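Local coordinates for protein endoglucanase A (Clostridium acetobutylicum, PDB 3IK2) that probably hydrolyses internal beta-1,4-glucosidic bonds of cellulose and related glucans, as an endoglucanase of glycoside hydrolase family 44, at residues 5-10 with 458-463; 410-415 with 440-445; 1-6 with 420-425; 468-473 with 481-486. All blocks are in the same frame, centred on the assembly; numbering follows the deposited sequence.

In the fold
All four contacts lie on one side of the chain's centre, in the mixed nine-stranded sheet that accompanies the TIM barrel. Contacts 1 and 3 share strand 2-15 and have centres about 13 Å apart: contact 3 pairs it with strand 415-421, contact 1 with strand 454-461. Contact 2, about 14 Å from contact 1 between centres, sets the loop arriving from helix 393-403 against strand 440-447 and touches contact 1 through side-chain packing. Contact 4 follows later in the chain, as a hairpin at one margin of the sheet. The sheet is thus built from the N-terminal strand and the C-terminal part of the chain, with the barrel inserted between them.

Contact 1 of 4, residues 5-10 with 458-463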
loop_
_atom_site.group_PDB
_atom_site.type_symbol
_atom_site.label_atom_id
_atom_site.label_comp_id
_atom_site.label_asym_id
_atom_site.label_seq_id
_atom_site.Cartn_x
_atom_site.Cartn_y
_atom_site.Cartn_z
ATOM N N VAL A 5 6.855 4.009 28.741
ATOM C CA VAL A 5 7.216 4.382 27.380
ATOM C C VAL A 5 8.403 5.313 27.437
ATOM O O VAL A 5 8.306 6.441 27.929
ATOM C CB VAL A 5 6.072 5.107 26.668
ATOM C CG1 VAL A 5 6.467 5.480 25.174
ATOM C CG2 VAL A 5 4.781 4.275 26.767
ATOM N N ASN A 6 9.506 4.823 26.887
ATOM C CA ASN A 6 10.767 5.532 26.829
ATOM C C ASN A 6 11.032 6.088 25.427
ATOM O O ASN A 6 11.282 5.330 24.459
ATOM C CB ASN A 6 11.898 4.600 27.275
ATOM C CG ASN A 6 11.751 4.157 28.730
ATOM O OD1 ASN A 6 11.262 4.902 29.580
ATOM N ND2 ASN A 6 12.194 2.940 29.024
ATOM N N ILE A 7 10.960 7.414 25.324
ATOM C CA ILE A 7 11.219 8.113 24.065
ATOM C C ILE A 7 12.610 8.777 24.100
ATOM O O ILE A 7 12.997 9.391 25.091
ATOM C CB ILE A 7 10.057 9.136 23.727
ATOM C CG1 ILE A 7 8.722 8.388 23.621
ATOM C CG2 ILE A 7 10.314 9.908 22.440
ATOM C CD1 ILE A 7 7.482 9.259 23.805
ATOM N N ASP A 8 13.361 8.635 23.017
ATOM C CA ASP A 8 14.598 9.386 22.846
ATOM C C ASP A 8 14.591 10.078 21.489
ATOM O O ASP A 8 14.740 9.419 20.478
ATOM C CB ASP A 8 15.808 8.451 22.963
ATOM C CG ASP A 8 17.149 9.201 22.910
ATOM O OD1 ASP A 8 18.173 8.588 23.280
ATOM O OD2 ASP A 8 17.182 10.394 22.501
ATOM N N THR A 9 14.434 11.399 21.468
ATOM C CA THR A 9 14.323 12.130 20.189
ATOM C C THR A 9 15.646 12.237 19.419
ATOM O O THR A 9 15.673 12.752 18.299
ATOM C CB THR A 9 13.689 13.539 20.347
ATOM O OG1 THR A 9 14.540 14.357 21.156
ATOM C CG2 THR A 9 12.294 13.447 20.987
ATOM N N ASN A 10 16.720 11.718 20.023
ATOM C CA ASN A 10 18.063 11.748 19.446
ATOM C C ASN A 10 18.583 10.344 19.171
ATOM O O ASN A 10 19.755 10.169 18.853
ATOM C CB ASN A 10 19.041 12.507 20.375
ATOM C CG ASN A 10 20.330 12.998 19.646
ATOM O OD1 ASN A 10 21.453 12.805 20.142
ATOM N ND2 ASN A 10 20.162 13.637 18.490
ATOM N N PHE A 458 5.377 8.042 30.710
ATOM C CA PHE A 458 6.207 8.462 29.608
ATOM C C PHE A 458 7.480 9.072 30.097
ATOM O O PHE A 458 7.461 9.963 30.949
ATOM C CB PHE A 458 5.499 9.505 28.713
ATOM C CG PHE A 458 4.299 8.967 27.956
ATOM C CD1 PHE A 458 4.446 8.453 26.671
ATOM C CD2 PHE A 458 3.020 8.994 28.533
ATOM C CE1 PHE A 458 3.333 7.950 25.966
ATOM C CE2 PHE A 458 1.907 8.503 27.850
ATOM C CZ PHE A 458 2.070 7.964 26.556
ATOM N N ASN A 459 8.584 8.645 29.490
ATOM C CA ASN A 459 9.885 9.236 29.762
ATOM C C ASN A 459 10.492 9.717 28.468
ATOM O O ASN A 459 10.991 8.913 27.678
ATOM C CB ASN A 459 10.811 8.202 30.413
ATOM C CG ASN A 459 10.126 7.434 31.522
ATOM O OD1 ASN A 459 10.039 7.930 32.660
ATOM N ND2 ASN A 459 9.601 6.219 31.198
ATOM N N VAL A 460 10.463 11.027 28.256
ATOM C CA VAL A 460 11.008 11.608 27.043
ATOM C C VAL A 460 12.440 12.096 27.289
ATOM O O VAL A 460 12.682 13.050 28.035
ATOM C CB VAL A 460 10.117 12.743 26.517
ATOM C CG1 VAL A 460 10.659 13.281 25.235
ATOM C CG2 VAL A 460 8.685 12.252 26.340
ATOM N N SER A 461 13.391 11.408 26.675
ATOM C CA SER A 461 14.779 11.873 26.650
ATOM C C SER A 461 14.992 12.784 25.431
ATOM O O SER A 461 14.931 12.340 24.295
ATOM C CB SER A 461 15.741 10.674 26.650
ATOM O OG SER A 461 17.082 11.105 26.527
ATOM N N SER A 462 15.215 14.066 25.690
ATOM C CA SER A 462 15.316 15.087 24.647
ATOM C C SER A 462 15.998 16.342 25.205
ATOM O O SER A 462 15.930 16.605 26.403
ATOM C CB SER A 462 13.925 15.465 24.123
ATOM O OG SER A 462 14.027 16.390 23.058
ATOM N N ASN A 463 16.651 17.099 24.331
ATOM C CA ASN A 463 17.164 18.412 24.681
ATOM C C ASN A 463 16.071 19.504 24.647
ATOM O O ASN A 463 16.273 20.599 25.166
ATOM C CB ASN A 463 18.331 18.798 23.762
ATOM C CG ASN A 463 19.668 18.113 24.146
ATOM O OD1 ASN A 463 19.781 17.433 25.170
ATOM N ND2 ASN A 463 20.681 18.311 23.313
HETATM O O HOH W 1 18.714 12.604 23.969
#
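The ring of Phe458 presents its CD1-CE1 side to strand 5-8. Val5 CB comes in obliquely, 3.7 Å from Phe458 CD1, Ile7 CD1 sits at the ring edge near its plane, and Phe495 of strand 494-499 stacks on the ring. The opposite face of the sheet carries the polar flat groups. There the amides of Asn6 and Asn459 lie side by side, their planes turned 48° to one another, and Asn459 ND2 gives a weak, bent hydrogen bond of 2.7 Å to Asn6 OD1. On the same face the carboxylate of Asp8 is met from above its plane by the backbone: Asn10 N donates to Asp8 OD2 at 2.8 Å. This Asx turn starts at Asp8, the last residue of strand 5-8, and a water also donates to that oxygen.

Between the two faces runs a parallel beta pairing, the place where N-terminal strand 2-15 joins strand 454-461 in the mixed sheet beside the barrel. Val5 O takes Asn459 N at 2.7 Å, nearly along the C=O axis. Ile7 then receives a bond from the other strand and gives one back: its N donates to Asn459 O, and its O accepts Ser461 N at 2.6 Å, in the carbonyl plane. Beyond the strand proper, Thr9 N still reaches Ser461 O at 3.0 Å. With CG1 beside the backbone N (chi1 -59°), Ile7 directs CD1 to Val460 CG2 at 4.1 Å, on the buried face shared with Val5 and Phe458. At the far end Thr9 OG1 and Ser462 OG form a hydroxyl-hydroxyl hydrogen bond, 2.8 Å apart, while Ser462 OG also engages Lys464 N.

Contact 2 of 4, residues 410-415 with 440-445; sequences SKYGDT and KMDIIV
Residues 410-415 belong to the connection that leaves helix 393-403, after the last barrel strand, and enters strand 415-421 of the neighbouring sheet; here it runs across strand 440-445. Tyr412 makes the main touch. Its CB starts away from the strand, but with CG anti to the backbone N (chi1 -161°) the ring swings back over it. Tyr412 CE1 packs against Ile444 CG1 at 3.5 Å, the two side chains crossing obliquely. Next to it, Asp442 CB lies 3.7 Å from Tyr412 CD1, where the two side chains run antiparallel alongside each other.

No direct hydrogen bond spans the two segments; a water links them. It accepts from Lys411 N at 2.7 Å and from Lys440 NZ at 2.9 Å, the latter at the tip of a lysine chain extended beyond CG. Lys440 NZ also makes a long salt bridge, 3.9 Å, to Asp442 OD2. The other carboxylate oxygen, Asp442 OD1, is bonded to NE2 of His506, so this buried group has a charged neighbour on one oxygen and an imidazole on the other, which probably helps keep it ionised. Where the loop becomes strand, Asp414 and Thr415 both face Val433 in a classic beta bulge, and Thr415 OG1 donates to Asp414 OD1 at 2.8 Å.

Tyr402 of helix 393-403 meets the Tyr412 ring edge-to-face and also touches Ile444, while Tyr430 and Ser432 of strand 427-433 pack on Tyr412. Strand 440-447 is flanked by 427-433 and 503-510; the loop and helix 393-403 lie together on the face that carries Asp442 and Ile444.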
loop_
_atom_site.group_PDB
_atom_site.type_symbol
_atom_site.label_atom_id
_atom_site.label_comp_id
_atom_site.label_asym_id
_atom_site.label_seq_id
_atom_site.Cartn_x
_atom_site.Cartn_y
_atom_site.Cartn_z
ATOM N N SER A 410 -3.760 19.396 10.886
ATOM C CA SER A 410 -2.517 19.208 11.640
ATOM C C SER A 410 -2.088 17.751 11.441
ATOM O O SER A 410 -2.924 16.831 11.423
ATOM C CB SER A 410 -2.693 19.442 13.147
ATOM O OG SER A 410 -3.232 20.700 13.456
ATOM N N LYS A 411 -0.795 17.541 11.305
ATOM C CA LYS A 411 -0.329 16.217 10.965
ATOM C C LYS A 411 0.778 15.671 11.847
ATOM O O LYS A 411 1.425 16.398 12.600
ATOM C CB LYS A 411 0.085 16.164 9.499
ATOM C CG LYS A 411 1.025 17.240 9.060
ATOM C CD LYS A 411 1.007 17.292 7.563
ATOM C CE LYS A 411 2.406 17.469 7.007
ATOM N NZ LYS A 411 3.018 18.748 7.456
ATOM N N TYR A 412 0.942 14.368 11.751
ATOM C CA TYR A 412 2.015 13.618 12.374
ATOM C C TYR A 412 3.390 14.134 11.910
ATOM O O TYR A 412 3.487 14.828 10.888
ATOM C CB TYR A 412 1.803 12.128 12.045
ATOM C CG TYR A 412 2.549 11.203 12.968
ATOM C CD1 TYR A 412 2.263 11.178 14.322
ATOM C CD2 TYR A 412 3.564 10.383 12.487
ATOM C CE1 TYR A 412 2.958 10.366 15.189
ATOM C CE2 TYR A 412 4.263 9.548 13.352
ATOM C CZ TYR A 412 3.939 9.540 14.695
ATOM O OH TYR A 412 4.620 8.732 15.563
ATOM N N GLY A 413 4.445 13.829 12.661
ATOM C CA GLY A 413 5.810 14.257 12.307
ATOM C C GLY A 413 6.384 13.493 11.115
ATOM O O GLY A 413 5.848 12.485 10.721
ATOM N N ASP A 414 7.485 13.979 10.565
ATOM C CA ASP A 414 8.129 13.397 9.400
ATOM C C ASP A 414 9.342 12.547 9.786
ATOM O O ASP A 414 9.966 11.930 8.934
ATOM C CB ASP A 414 8.545 14.502 8.414
ATOM C CG ASP A 414 9.480 15.537 9.040
ATOM O OD1 ASP A 414 9.919 15.381 10.202
ATOM O OD2 ASP A 414 9.788 16.537 8.369
ATOM N N THR A 415 9.671 12.510 11.076
ATOM C CA THR A 415 10.849 11.758 11.538
ATOM C C THR A 415 10.481 10.885 12.713
ATOM O O THR A 415 10.178 11.403 13.776
ATOM C CB THR A 415 11.997 12.700 11.972
ATOM O OG1 THR A 415 12.100 13.783 11.046
ATOM C CG2 THR A 415 13.334 11.957 12.046
ATOM N N LYS A 440 7.540 20.891 18.592
ATOM C CA LYS A 440 6.599 19.787 18.836
ATOM C C LYS A 440 7.026 18.320 18.616
ATOM O O LYS A 440 7.789 17.986 17.715
ATOM C CB LYS A 440 5.290 20.049 18.106
ATOM C CG LYS A 440 5.237 19.540 16.724
ATOM C CD LYS A 440 3.803 19.575 16.340
ATOM C CE LYS A 440 3.704 19.606 14.864
ATOM N NZ LYS A 440 2.321 19.334 14.526
ATOM N N MET A 441 6.458 17.458 19.444
ATOM C CA MET A 441 6.583 16.029 19.301
ATOM C C MET A 441 5.198 15.397 19.214
ATOM O O MET A 441 4.284 15.803 19.928
ATOM C CB MET A 441 7.373 15.418 20.468
ATOM C CG MET A 441 7.272 13.904 20.446
ATOM S SD MET A 441 8.169 13.013 21.663
ATOM C CE MET A 441 7.963 13.975 23.138
ATOM N N ASP A 442 5.062 14.406 18.332
ATOM C CA ASP A 442 3.789 13.738 18.075
ATOM C C ASP A 442 3.927 12.305 18.500
ATOM O O ASP A 442 4.942 11.672 18.207
ATOM C CB ASP A 442 3.403 13.809 16.600
ATOM C CG ASP A 442 2.926 15.186 16.200
ATOM O OD1 ASP A 442 1.745 15.520 16.418
ATOM O OD2 ASP A 442 3.758 15.939 15.670
ATOM N N ILE A 443 2.931 11.814 19.238
ATOM C CA ILE A 443 2.986 10.457 19.751
ATOM C C ILE A 443 1.669 9.772 19.417
ATOM O O ILE A 443 0.599 10.332 19.653
ATOM C CB ILE A 443 3.266 10.415 21.271
ATOM C CG1 ILE A 443 4.491 11.262 21.626
ATOM C CG2 ILE A 443 3.515 8.994 21.731
ATOM C CD1 ILE A 443 4.594 11.611 23.115
ATOM N N ILE A 444 1.755 8.578 18.841
ATOM C CA ILE A 444 0.585 7.699 18.713
ATOM C C ILE A 444 0.660 6.639 19.788
ATOM O O ILE A 444 1.683 5.946 19.936
ATOM C CB ILE A 444 0.496 7.008 17.312
ATOM C CG1 ILE A 444 0.512 8.040 16.196
ATOM C CG2 ILE A 444 -0.779 6.104 17.197
ATOM C CD1 ILE A 444 -0.721 8.940 16.157
ATOM N N VAL A 445 -0.427 6.522 20.547
ATOM C CA VAL A 445 -0.508 5.548 21.622
ATOM C C VAL A 445 -1.861 4.861 21.534
ATOM O O VAL A 445 -2.902 5.528 21.478
ATOM C CB VAL A 445 -0.303 6.223 23.029
ATOM C CG1 VAL A 445 -0.330 5.198 24.114
ATOM C CG2 VAL A 445 1.031 6.909 23.087
HETATM O O HOH W 2 0.729 19.625 12.114
#

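Contact 3 of 4, residues 1-6 with 420-425; sequences MDVNVN and DTSDIN
Asn6 and Asp420 exchange both of their backbone bonds. Asn6 N donates to Asp420 O at 3.0 Å, in the carbonyl plane, and Asp420 N returns a bond to Asn6 O, also 3.0 Å but from above the plane of that carbonyl. Two residues back along the N-terminal strand, Asn4 O is satisfied by Ser422 N at 3.0 Å, nearly along the C=O axis. The matching donor finds a side chain instead of a carbonyl: Asn4 N donates a hydrogen bond to Ser422 OG, 3.0 Å away. That hydroxyl is placed by a chi1 of 64°, in the crowded position between backbone N and carbonyl carbon, and a water lies 2.7 Å from Ser422 OG.

This water and a second one each donate a weak bond to Asp2 O. The second also donates to Asp423 OD2 at 3.0 Å, an oxygen that holds Asn426 ND2 as well. Thr421 OG1 is bonded to Ser427 OG and weakly accepts Asp423 N. The same hydroxyl oxygen is pressed closely by a methyl, with Val3 CG1 only 3.0 Å from Thr421 OG1, while Val3 CG2 rests on Asp423 CB.

Val5 and Thr421 form the adjoining non-hydrogen-bonded pair; this is the end of an antiparallel ladder, where strand 415-421 turns into the loop leading to strand 427-433 and a serine side chain and waters take over the bridging.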
loop_
_atom_site.group_PDB
_atom_site.type_symbol
_atom_site.label_atom_id
_atom_site.label_comp_id
_atom_site.label_asym_id
_atom_site.label_seq_id
_atom_site.Cartn_x
_atom_site.Cartn_y
_atom_site.Cartn_z
ATOM N N MET A 1 -3.425 -1.456 34.150
ATOM C CA MET A 1 -1.994 -1.922 34.194
ATOM C C MET A 1 -1.093 -0.719 33.943
ATOM O O MET A 1 -1.558 0.320 33.486
ATOM C CB MET A 1 -1.744 -3.046 33.169
ATOM C CG MET A 1 -1.679 -2.603 31.700
ATOM S SD MET A 1 -1.819 -3.916 30.420
ATOM C CE MET A 1 -3.583 -4.219 30.445
ATOM N N ASP A 2 0.179 -0.831 34.279
ATOM C CA ASP A 2 1.107 0.257 34.034
ATOM C C ASP A 2 2.050 -0.168 32.935
ATOM O O ASP A 2 2.533 -1.308 32.912
ATOM C CB ASP A 2 1.897 0.596 35.290
ATOM C CG ASP A 2 1.042 1.265 36.375
ATOM O OD1 ASP A 2 -0.205 1.389 36.239
ATOM O OD2 ASP A 2 1.638 1.676 37.389
ATOM N N VAL A 3 2.313 0.757 32.023
ATOM C CA VAL A 3 3.197 0.507 30.913
ATOM C C VAL A 3 4.159 1.694 30.847
ATOM O O VAL A 3 3.724 2.845 30.905
ATOM C CB VAL A 3 2.350 0.352 29.588
ATOM C CG1 VAL A 3 3.233 0.368 28.332
ATOM C CG2 VAL A 3 1.463 -0.913 29.654
ATOM N N ASN A 4 5.458 1.421 30.757
ATOM C CA ASN A 4 6.457 2.485 30.581
ATOM C C ASN A 4 6.717 2.736 29.111
ATOM O O ASN A 4 6.791 1.801 28.325
ATOM C CB ASN A 4 7.777 2.142 31.293
ATOM C CG ASN A 4 7.579 1.872 32.792
ATOM O OD1 ASN A 4 6.869 2.617 33.480
ATOM N ND2 ASN A 4 8.209 0.791 33.301
ATOM N N VAL A 5 6.855 4.009 28.741
ATOM C CA VAL A 5 7.216 4.382 27.380
ATOM C C VAL A 5 8.403 5.313 27.437
ATOM O O VAL A 5 8.306 6.441 27.929
ATOM C CB VAL A 5 6.072 5.107 26.668
ATOM C CG1 VAL A 5 6.467 5.480 25.174
ATOM C CG2 VAL A 5 4.781 4.275 26.767
ATOM N N ASN A 6 9.506 4.823 26.887
ATOM C CA ASN A 6 10.767 5.532 26.829
ATOM C C ASN A 6 11.032 6.088 25.427
ATOM O O ASN A 6 11.282 5.330 24.459
ATOM C CB ASN A 6 11.898 4.600 27.275
ATOM C CG ASN A 6 11.751 4.157 28.730
ATOM O OD1 ASN A 6 11.262 4.902 29.580
ATOM N ND2 ASN A 6 12.194 2.940 29.024
ATOM N N ASP A 420 9.955 3.193 22.822
ATOM C CA ASP A 420 9.862 1.797 23.265
ATOM C C ASP A 420 8.856 1.665 24.379
ATOM O O ASP A 420 9.000 2.292 25.437
ATOM C CB ASP A 420 11.215 1.263 23.754
ATOM C CG ASP A 420 12.281 1.259 22.658
ATOM O OD1 ASP A 420 11.936 1.028 21.475
ATOM O OD2 ASP A 420 13.472 1.460 22.980
ATOM N N THR A 421 7.847 0.834 24.134
ATOM C CA THR A 421 6.881 0.481 25.145
ATOM C C THR A 421 7.337 -0.800 25.852
ATOM O O THR A 421 7.965 -1.663 25.235
ATOM C CB THR A 421 5.462 0.335 24.530
ATOM O OG1 THR A 421 4.499 0.180 25.568
ATOM C CG2 THR A 421 5.369 -0.837 23.579
ATOM N N SER A 422 7.022 -0.913 27.138
ATOM C CA SER A 422 7.324 -2.111 27.915
ATOM C C SER A 422 6.283 -3.207 27.699
ATOM O O SER A 422 6.455 -4.332 28.173
ATOM C CB SER A 422 7.427 -1.773 29.404
ATOM O OG SER A 422 6.180 -1.324 29.903
ATOM N N ASP A 423 5.215 -2.887 26.962
ATOM C CA ASP A 423 4.217 -3.896 26.625
ATOM C C ASP A 423 3.717 -3.831 25.169
ATOM O O ASP A 423 2.768 -3.110 24.856
ATOM C CB ASP A 423 3.038 -3.868 27.622
ATOM C CG ASP A 423 2.199 -5.128 27.550
ATOM O OD1 ASP A 423 2.327 -5.880 26.546
ATOM O OD2 ASP A 423 1.394 -5.375 28.483
ATOM N N ILE A 424 4.344 -4.624 24.304
ATOM C CA ILE A 424 3.962 -4.704 22.894
ATOM C C ILE A 424 2.698 -5.511 22.628
ATOM O O ILE A 424 2.120 -5.394 21.554
ATOM C CB ILE A 424 5.137 -5.167 21.969
ATOM C CG1 ILE A 424 5.565 -6.605 22.275
ATOM C CG2 ILE A 424 6.351 -4.204 22.100
ATOM C CD1 ILE A 424 6.908 -7.017 21.557
ATOM N N ASN A 425 2.275 -6.334 23.590
ATOM C CA ASN A 425 1.029 -7.055 23.441
ATOM C C ASN A 425 -0.175 -6.128 23.651
ATOM O O ASN A 425 -1.136 -6.153 22.876
ATOM C CB ASN A 425 0.965 -8.287 24.379
ATOM C CG ASN A 425 -0.189 -9.227 24.036
ATOM O OD1 ASN A 425 -0.937 -9.685 24.915
ATOM N ND2 ASN A 425 -0.328 -9.535 22.764
HETATM O O HOH W 3 4.828 -3.166 31.339
HETATM O O HOH W 4 2.370 -4.077 31.039
#

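Contact 4 of 4, residues 468-473 with 481-486; sequences SGQVWG and ITKRDD
Lys483 lies alongside Trp472, its CG over one face of the indole and 4.1 Å from the centroid of the five-membered ring, a CH-pi contact displaced toward the rim. The chain bends at chi4 (-88°), and Lys483 NZ donates to Gln470 OE1 at 2.9 Å, in the amide plane and on a lone pair. Lys483 NZ also forms a salt bridge with Asp486 OD1 at 3.3 Å. At the root of the indole, Ile481 CG2 packs on Trp472 CB.

Under these side chains is a beta hairpin, strand 468-475 returning as 481-484, the outermost strand at this margin of the sheet. Gly473 and Thr482 are a hydrogen-bonded pair: Gly473 N to Thr482 O and Thr482 N to Gly473 O, each 3.0 Å and in the carbonyl plane. Arg484 bends back across the glycine, so Arg484 NH2 gives a weak bond to Gly473 O at 2.9 Å, while Arg484 N bonds Val471 O at 2.7 Å.

One water accepts from both Val471 N, at 3.0 Å, and Lys483 NZ. Further out, Asp475 forms a salt bridge with Arg484 NH1, Tyr405 meets the indole edge-to-face, and Tyr497 of strand 494-499 touches Val471 and Arg484.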
loop_
_atom_site.group_PDB
_atom_site.type_symbol
_atom_site.label_atom_id
_atom_site.label_comp_id
_atom_site.label_asym_id
_atom_site.label_seq_id
_atom_site.Cartn_x
_atom_site.Cartn_y
_atom_site.Cartn_z
ATOM N N SER A 468 3.641 21.267 27.664
ATOM C CA SER A 468 2.221 20.984 27.543
ATOM C C SER A 468 1.943 19.860 26.549
ATOM O O SER A 468 2.682 19.670 25.591
ATOM C CB SER A 468 1.429 22.244 27.161
ATOM O OG SER A 468 1.833 22.719 25.889
ATOM N N GLY A 469 0.868 19.122 26.792
ATOM C CA GLY A 469 0.435 18.055 25.900
ATOM C C GLY A 469 -1.063 18.131 25.641
ATOM O O GLY A 469 -1.864 18.246 26.576
ATOM N N GLN A 470 -1.429 18.076 24.363
ATOM C CA GLN A 470 -2.838 17.938 23.949
ATOM C C GLN A 470 -3.085 16.555 23.353
ATOM O O GLN A 470 -2.172 15.933 22.796
ATOM C CB GLN A 470 -3.207 19.015 22.942
ATOM C CG GLN A 470 -3.258 20.413 23.529
ATOM C CD GLN A 470 -3.700 21.446 22.497
ATOM O OE1 GLN A 470 -4.795 21.974 22.588
ATOM N NE2 GLN A 470 -2.858 21.713 21.503
ATOM N N VAL A 471 -4.319 16.082 23.451
ATOM C CA VAL A 471 -4.612 14.696 23.133
ATOM C C VAL A 471 -5.909 14.568 22.331
ATOM O O VAL A 471 -6.910 15.151 22.708
ATOM C CB VAL A 471 -4.710 13.824 24.421
ATOM C CG1 VAL A 471 -4.980 12.356 24.049
ATOM C CG2 VAL A 471 -3.430 13.958 25.299
ATOM N N TRP A 472 -5.860 13.809 21.224
ATOM C CA TRP A 472 -7.042 13.515 20.389
ATOM C C TRP A 472 -7.169 12.018 20.175
ATOM O O TRP A 472 -6.186 11.340 20.027
ATOM C CB TRP A 472 -6.948 14.186 19.018
ATOM C CG TRP A 472 -7.042 15.694 19.031
ATOM C CD1 TRP A 472 -8.138 16.468 18.738
ATOM C CD2 TRP A 472 -5.977 16.589 19.309
ATOM N NE1 TRP A 472 -7.807 17.803 18.833
ATOM C CE2 TRP A 472 -6.488 17.903 19.184
ATOM C CE3 TRP A 472 -4.628 16.410 19.664
ATOM C CZ2 TRP A 472 -5.700 19.033 19.404
ATOM C CZ3 TRP A 472 -3.841 17.537 19.876
ATOM C CH2 TRP A 472 -4.374 18.828 19.742
ATOM N N GLY A 473 -8.387 11.503 20.103
ATOM C CA GLY A 473 -8.540 10.056 19.984
ATOM C C GLY A 473 -9.894 9.520 19.620
ATOM O O GLY A 473 -10.879 10.233 19.591
ATOM N N ILE A 481 -13.007 11.466 15.923
ATOM C CA ILE A 481 -11.863 11.818 16.739
ATOM C C ILE A 481 -12.263 13.000 17.612
ATOM O O ILE A 481 -12.637 14.054 17.102
ATOM C CB ILE A 481 -10.637 12.142 15.890
ATOM C CG1 ILE A 481 -10.118 10.867 15.197
ATOM C CG2 ILE A 481 -9.550 12.763 16.743
ATOM C CD1 ILE A 481 -9.163 11.171 14.068
ATOM N N THR A 482 -12.195 12.807 18.927
ATOM C CA THR A 482 -12.537 13.868 19.872
ATOM C C THR A 482 -11.276 14.352 20.574
ATOM O O THR A 482 -10.385 13.569 20.864
ATOM C CB THR A 482 -13.575 13.388 20.904
ATOM O OG1 THR A 482 -13.041 12.272 21.651
ATOM C CG2 THR A 482 -14.876 12.972 20.210
ATOM N N LYS A 483 -11.209 15.651 20.847
ATOM C CA LYS A 483 -10.172 16.197 21.702
ATOM C C LYS A 483 -10.409 15.698 23.109
ATOM O O LYS A 483 -11.507 15.861 23.668
ATOM C CB LYS A 483 -10.162 17.720 21.664
ATOM C CG LYS A 483 -8.943 18.343 22.371
ATOM C CD LYS A 483 -8.922 19.847 22.198
ATOM C CE LYS A 483 -7.502 20.402 22.323
ATOM N NZ LYS A 483 -7.123 20.737 23.718
ATOM N N ARG A 484 -9.382 15.060 23.667
ATOM C CA ARG A 484 -9.473 14.526 25.013
ATOM C C ARG A 484 -8.805 15.492 25.996
ATOM O O ARG A 484 -8.294 16.534 25.622
ATOM C CB ARG A 484 -8.909 13.099 25.065
ATOM C CG ARG A 484 -9.078 12.386 23.722
ATOM C CD ARG A 484 -9.417 10.911 23.788
ATOM N NE ARG A 484 -10.454 10.548 22.808
ATOM C CZ ARG A 484 -11.253 9.485 22.907
ATOM N NH1 ARG A 484 -11.140 8.642 23.938
ATOM N NH2 ARG A 484 -12.181 9.267 21.989
ATOM N N ASP A 485 -8.834 15.151 27.260
ATOM C CA ASP A 485 -8.233 15.979 28.278
ATOM C C ASP A 485 -6.728 16.194 28.044
ATOM O O ASP A 485 -6.004 15.254 27.652
ATOM C CB ASP A 485 -8.471 15.327 29.637
ATOM C CG ASP A 485 -8.596 16.335 30.760
ATOM O OD1 ASP A 485 -9.128 17.467 30.549
ATOM O OD2 ASP A 485 -8.165 15.961 31.870
ATOM N N ASP A 486 -6.258 17.418 28.289
ATOM C CA ASP A 486 -4.829 17.706 28.144
ATOM C C ASP A 486 -4.027 16.841 29.080
ATOM O O ASP A 486 -4.532 16.401 30.123
ATOM C CB ASP A 486 -4.511 19.163 28.450
ATOM C CG ASP A 486 -5.067 20.113 27.423
ATOM O OD1 ASP A 486 -5.754 19.691 26.480
ATOM O OD2 ASP A 486 -4.816 21.319 27.565
HETATM O O HOH W 5 -6.306 17.943 24.636
#